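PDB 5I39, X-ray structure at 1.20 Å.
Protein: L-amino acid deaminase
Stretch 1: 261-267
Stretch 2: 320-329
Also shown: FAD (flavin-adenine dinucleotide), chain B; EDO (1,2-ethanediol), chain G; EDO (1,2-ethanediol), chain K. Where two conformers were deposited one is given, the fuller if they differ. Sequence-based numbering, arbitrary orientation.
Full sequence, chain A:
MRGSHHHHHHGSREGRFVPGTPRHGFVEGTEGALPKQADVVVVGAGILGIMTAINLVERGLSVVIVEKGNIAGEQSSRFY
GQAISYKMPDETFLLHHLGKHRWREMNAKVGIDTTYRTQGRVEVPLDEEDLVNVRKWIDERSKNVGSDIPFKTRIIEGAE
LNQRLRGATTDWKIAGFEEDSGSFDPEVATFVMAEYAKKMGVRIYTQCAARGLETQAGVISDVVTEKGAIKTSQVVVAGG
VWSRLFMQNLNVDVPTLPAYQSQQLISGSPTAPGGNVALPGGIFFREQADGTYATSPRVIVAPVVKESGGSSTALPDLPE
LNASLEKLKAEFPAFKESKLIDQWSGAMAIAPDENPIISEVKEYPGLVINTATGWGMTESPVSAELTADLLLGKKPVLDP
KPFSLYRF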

# COMPACT_ATOMS: atom_id res chain seq x y z
N GLN A 261 -7.52 -8.74 7.61
CA GLN A 261 -6.84 -9.74 6.80
C GLN A 261 -5.64 -10.28 7.57
O GLN A 261 -4.93 -9.52 8.23
CB GLN A 261 -6.41 -9.10 5.48
CG GLN A 261 -5.81 -10.03 4.45
CD GLN A 261 -5.81 -9.40 3.06
OE1 GLN A 261 -6.86 -9.20 2.46
NE2 GLN A 261 -4.63 -9.07 2.55
N SER A 262 -5.45 -11.60 7.48
CA SER A 262 -4.31 -12.27 8.11
C SER A 262 -3.17 -12.46 7.12
O SER A 262 -3.39 -12.51 5.91
CB SER A 262 -4.74 -13.63 8.68
OG SER A 262 -5.55 -13.46 9.83
N GLN A 263 -1.96 -12.57 7.66
CA GLN A 263 -0.74 -12.72 6.87
C GLN A 263 0.21 -13.67 7.57
O GLN A 263 0.24 -13.74 8.81
CB GLN A 263 -0.04 -11.38 6.70
CG GLN A 263 -0.83 -10.32 5.95
CD GLN A 263 -1.17 -10.72 4.53
OE1 GLN A 263 -0.50 -11.54 3.89
NE2 GLN A 263 -2.21 -10.13 4.01
N GLN A 264 1.00 -14.38 6.78
CA GLN A 264 2.02 -15.30 7.27
C GLN A 264 3.31 -15.10 6.51
O GLN A 264 3.31 -14.62 5.37
CB GLN A 264 1.55 -16.74 7.10
CG GLN A 264 0.27 -17.07 7.85
CD GLN A 264 -0.36 -18.36 7.39
OE1 GLN A 264 -0.63 -18.55 6.20
NE2 GLN A 264 -0.62 -19.26 8.33
N LEU A 265 4.42 -15.45 7.14
CA LEU A 265 5.73 -15.41 6.52
C LEU A 265 6.43 -16.72 6.84
O LEU A 265 6.52 -17.09 8.01
CB LEU A 265 6.56 -14.22 7.04
CG LEU A 265 7.95 -14.04 6.42
CD1 LEU A 265 7.86 -13.71 4.94
CD2 LEU A 265 8.74 -12.97 7.15
N ILE A 266 6.90 -17.41 5.81
CA ILE A 266 7.60 -18.69 5.97
C ILE A 266 8.99 -18.62 5.35
O ILE A 266 9.26 -17.80 4.47
CB ILE A 266 6.78 -19.88 5.40
CG1 ILE A 266 6.63 -19.79 3.87
CG2 ILE A 266 5.43 -19.95 6.09
CD1 ILE A 266 5.98 -21.00 3.24
N SER A 267 9.87 -19.50 5.82
CA SER A 267 11.22 -19.57 5.28
C SER A 267 11.20 -20.16 3.87
O SER A 267 10.23 -20.81 3.45
CB SER A 267 12.14 -20.38 6.19
OG SER A 267 11.73 -21.73 6.31
N GLU A 320 -7.44 -22.76 10.88
CA GLU A 320 -7.48 -22.38 9.47
C GLU A 320 -6.12 -21.89 8.96
O GLU A 320 -5.72 -22.23 7.85
CB GLU A 320 -8.55 -21.31 9.18
CG GLU A 320 -8.75 -21.09 7.67
CD GLU A 320 -9.80 -20.04 7.32
OE1 GLU A 320 -10.55 -19.59 8.21
OE2 GLU A 320 -9.86 -19.65 6.14
N LEU A 321 -5.41 -21.10 9.77
CA LEU A 321 -4.09 -20.60 9.38
C LEU A 321 -3.08 -21.74 9.19
O LEU A 321 -2.33 -21.76 8.22
CB LEU A 321 -3.57 -19.59 10.41
CG LEU A 321 -4.30 -18.24 10.35
CD1 LEU A 321 -4.17 -17.48 11.66
CD2 LEU A 321 -3.80 -17.39 9.19
N ASN A 322 -3.10 -22.70 10.11
CA ASN A 322 -2.27 -23.89 10.00
C ASN A 322 -2.64 -24.73 8.77
O ASN A 322 -1.76 -25.19 8.03
CB ASN A 322 -2.39 -24.73 11.26
CG ASN A 322 -1.44 -25.92 11.27
OD1 ASN A 322 -0.25 -25.75 11.50
ND2 ASN A 322 -1.97 -27.11 11.02
N ALA A 323 -3.94 -24.91 8.55
CA ALA A 323 -4.45 -25.65 7.40
C ALA A 323 -4.09 -24.97 6.07
O ALA A 323 -3.86 -25.65 5.07
CB ALA A 323 -5.96 -25.82 7.50
N SER A 324 -4.02 -23.65 6.07
CA SER A 324 -3.58 -22.90 4.89
C SER A 324 -2.15 -23.27 4.50
O SER A 324 -1.85 -23.50 3.33
CB SER A 324 -3.71 -21.40 5.10
OG SER A 324 -3.58 -20.72 3.86
N LEU A 325 -1.26 -23.33 5.49
CA LEU A 325 0.12 -23.78 5.26
C LEU A 325 0.17 -25.22 4.78
O LEU A 325 0.97 -25.56 3.91
CB LEU A 325 0.99 -23.60 6.50
CG LEU A 325 1.16 -22.15 6.99
CD1 LEU A 325 1.94 -22.13 8.29
CD2 LEU A 325 1.83 -21.27 5.95
N GLU A 326 -0.68 -26.07 5.35
CA GLU A 326 -0.74 -27.47 4.92
C GLU A 326 -1.15 -27.61 3.45
O GLU A 326 -0.55 -28.40 2.72
CB GLU A 326 -1.68 -28.27 5.82
CG GLU A 326 -1.07 -28.58 7.18
CD GLU A 326 0.09 -29.54 7.09
OE1 GLU A 326 -0.11 -30.66 6.58
OE2 GLU A 326 1.21 -29.19 7.51
N LYS A 327 -2.15 -26.86 3.01
CA LYS A 327 -2.56 -26.97 1.61
C LYS A 327 -1.56 -26.31 0.66
O LYS A 327 -1.37 -26.79 -0.45
CB LYS A 327 -4.01 -26.55 1.36
CG LYS A 327 -4.36 -25.11 1.61
CD LYS A 327 -5.84 -24.89 1.36
CE LYS A 327 -6.31 -23.53 1.85
NZ LYS A 327 -5.72 -22.43 1.04
N LEU A 328 -0.87 -25.26 1.11
CA LEU A 328 0.26 -24.70 0.36
C LEU A 328 1.34 -25.76 0.13
O LEU A 328 1.83 -25.93 -0.99
CB LEU A 328 0.86 -23.49 1.09
CG LEU A 328 2.16 -22.89 0.53
CD1 LEU A 328 1.96 -22.36 -0.88
CD2 LEU A 328 2.69 -21.80 1.44
N LYS A 329 1.71 -26.45 1.20
CA LYS A 329 2.72 -27.51 1.14
C LYS A 329 2.28 -28.71 0.30
O LYS A 329 3.11 -29.33 -0.36
CB LYS A 329 3.10 -27.95 2.55
CG LYS A 329 3.86 -26.88 3.32
CD LYS A 329 3.91 -27.17 4.81
CE LYS A 329 4.57 -26.03 5.55
NZ LYS A 329 4.59 -26.25 7.02
PA FAD B . -1.20 3.47 7.90
O1A FAD B . -2.08 2.66 8.86
O2A FAD B . 0.06 2.75 7.47
O5B FAD B . -0.72 4.84 8.56
C5B FAD B . -1.61 5.78 9.14
C4B FAD B . -0.87 6.36 10.33
O4B FAD B . -1.65 7.45 10.87
C3B FAD B . -0.69 5.34 11.45
O3B FAD B . 0.70 5.13 11.69
C2B FAD B . -1.44 5.98 12.62
O2B FAD B . -0.86 5.70 13.90
C1B FAD B . -1.42 7.46 12.26
N9A FAD B . -2.48 8.27 12.85
C8A FAD B . -3.78 8.03 12.82
N7A FAD B . -4.49 9.01 13.41
C5A FAD B . -3.58 9.89 13.82
C6A FAD B . -3.62 11.17 14.52
N6A FAD B . -4.80 11.70 14.92
N1A FAD B . -2.46 11.81 14.76
C2A FAD B . -1.28 11.31 14.36
N3A FAD B . -1.16 10.13 13.73
C4A FAD B . -2.27 9.42 13.45
N1 FAD B . -1.54 -2.70 -0.35
C2 FAD B . -0.89 -3.06 -1.47
O2 FAD B . -0.66 -2.17 -2.31
N3 FAD B . -0.50 -4.34 -1.67
C4 FAD B . -0.75 -5.34 -0.82
O4 FAD B . -0.35 -6.48 -1.05
C4X FAD B . -1.47 -5.04 0.42
N5 FAD B . -1.82 -5.99 1.33
C5X FAD B . -2.32 -5.63 2.52
C6 FAD B . -2.49 -6.55 3.55
C7 FAD B . -2.95 -6.18 4.81
C7M FAD B . -3.06 -7.20 5.92
C8 FAD B . -3.29 -4.78 5.07
C8M FAD B . -3.76 -4.31 6.42
C9 FAD B . -3.15 -3.85 4.03
C9A FAD B . -2.69 -4.22 2.77
N10 FAD B . -2.55 -3.29 1.73
C10 FAD B . -1.84 -3.62 0.58
C1' FAD B . -2.97 -1.92 1.89
C2' FAD B . -1.90 -1.00 2.37
O2' FAD B . -1.14 -1.67 3.38
C3' FAD B . -2.58 0.25 2.91
O3' FAD B . -3.54 0.78 1.95
C4' FAD B . -1.62 1.36 3.24
O4' FAD B . -0.56 0.86 4.08
C5' FAD B . -2.35 2.48 3.96
O5' FAD B . -1.37 3.46 4.29
P FAD B . -1.79 4.67 5.28
O1P FAD B . -0.59 5.57 5.39
O2P FAD B . -3.12 5.24 4.84
O3P FAD B . -2.13 3.91 6.67
C1 EDO G . 1.60 -26.33 9.09
O1 EDO G . 2.00 -26.68 7.76
C2 EDO G . 2.49 -27.06 10.11
O2 EDO G . 3.88 -26.78 9.91
C1 EDO K . -4.98 -5.89 -0.02
O1 EDO K . -4.18 -5.48 -1.13
C2 EDO K . -6.45 -6.00 -0.43
O2 EDO K . -7.21 -6.72 0.55
O HOH W 1 -1.05 -19.85 3.76

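A helix laid across a β-strand meets it through periodicity: every second strand residue faces the helix, and residues three or four apart on the helix face back. L-amino acid deaminase offers a compact example. Residues 261-266 form the later part of a strand, and residues 320-329 belong to a longer helix that passes over it with an axial closest approach of 10.4 Å and an angle of 50° between their N-to-C directions. By CA position the nearest pair is Gln 264 and Leu 321, whose CA atoms lie 8.4 Å apart, so side chains must fill the gap.

Alternation selects Ser 262, Gln 264 and Ile 266 to point toward the helix, while Gln 263 and Leu 265 point away. The helix answers with Leu 321, Ser 324, Leu 325 and Leu 328.

At one end, Ser 262 CB rests 3.9 Å from Leu 321 CD2. At the other, the contact is purely apolar: Ile 266 CG2 lies 3.8 Å from Leu 325 CD2, and Ile 266 CD1 lies 3.8 Å from Leu 328 CD2, so the isoleucine reaches two leucines one helical turn apart.

Between them sits Gln 264, a polar residue in a buried setting, which needs partners for its amide. Its NE2 donates a hydrogen bond to Leu 321 O at 3.0 Å, with an N-H...O angle of 159°. That carbonyl also accepts a weak bond within the helix, from Leu 325 N to Leu 321 O at 3.3 Å, so the glutamine shares an acceptor already engaged by the helical backbone. The other end of the amide is served by water: water 1 donates to Gln 264 OE1 at 2.8 Å and is hydrogen-bonded to Ser 324 OG at 2.7 Å, bridging strand and helix. The general lesson is that a buried amide can join a largely aliphatic interface when both its nitrogen and its oxygen find partners.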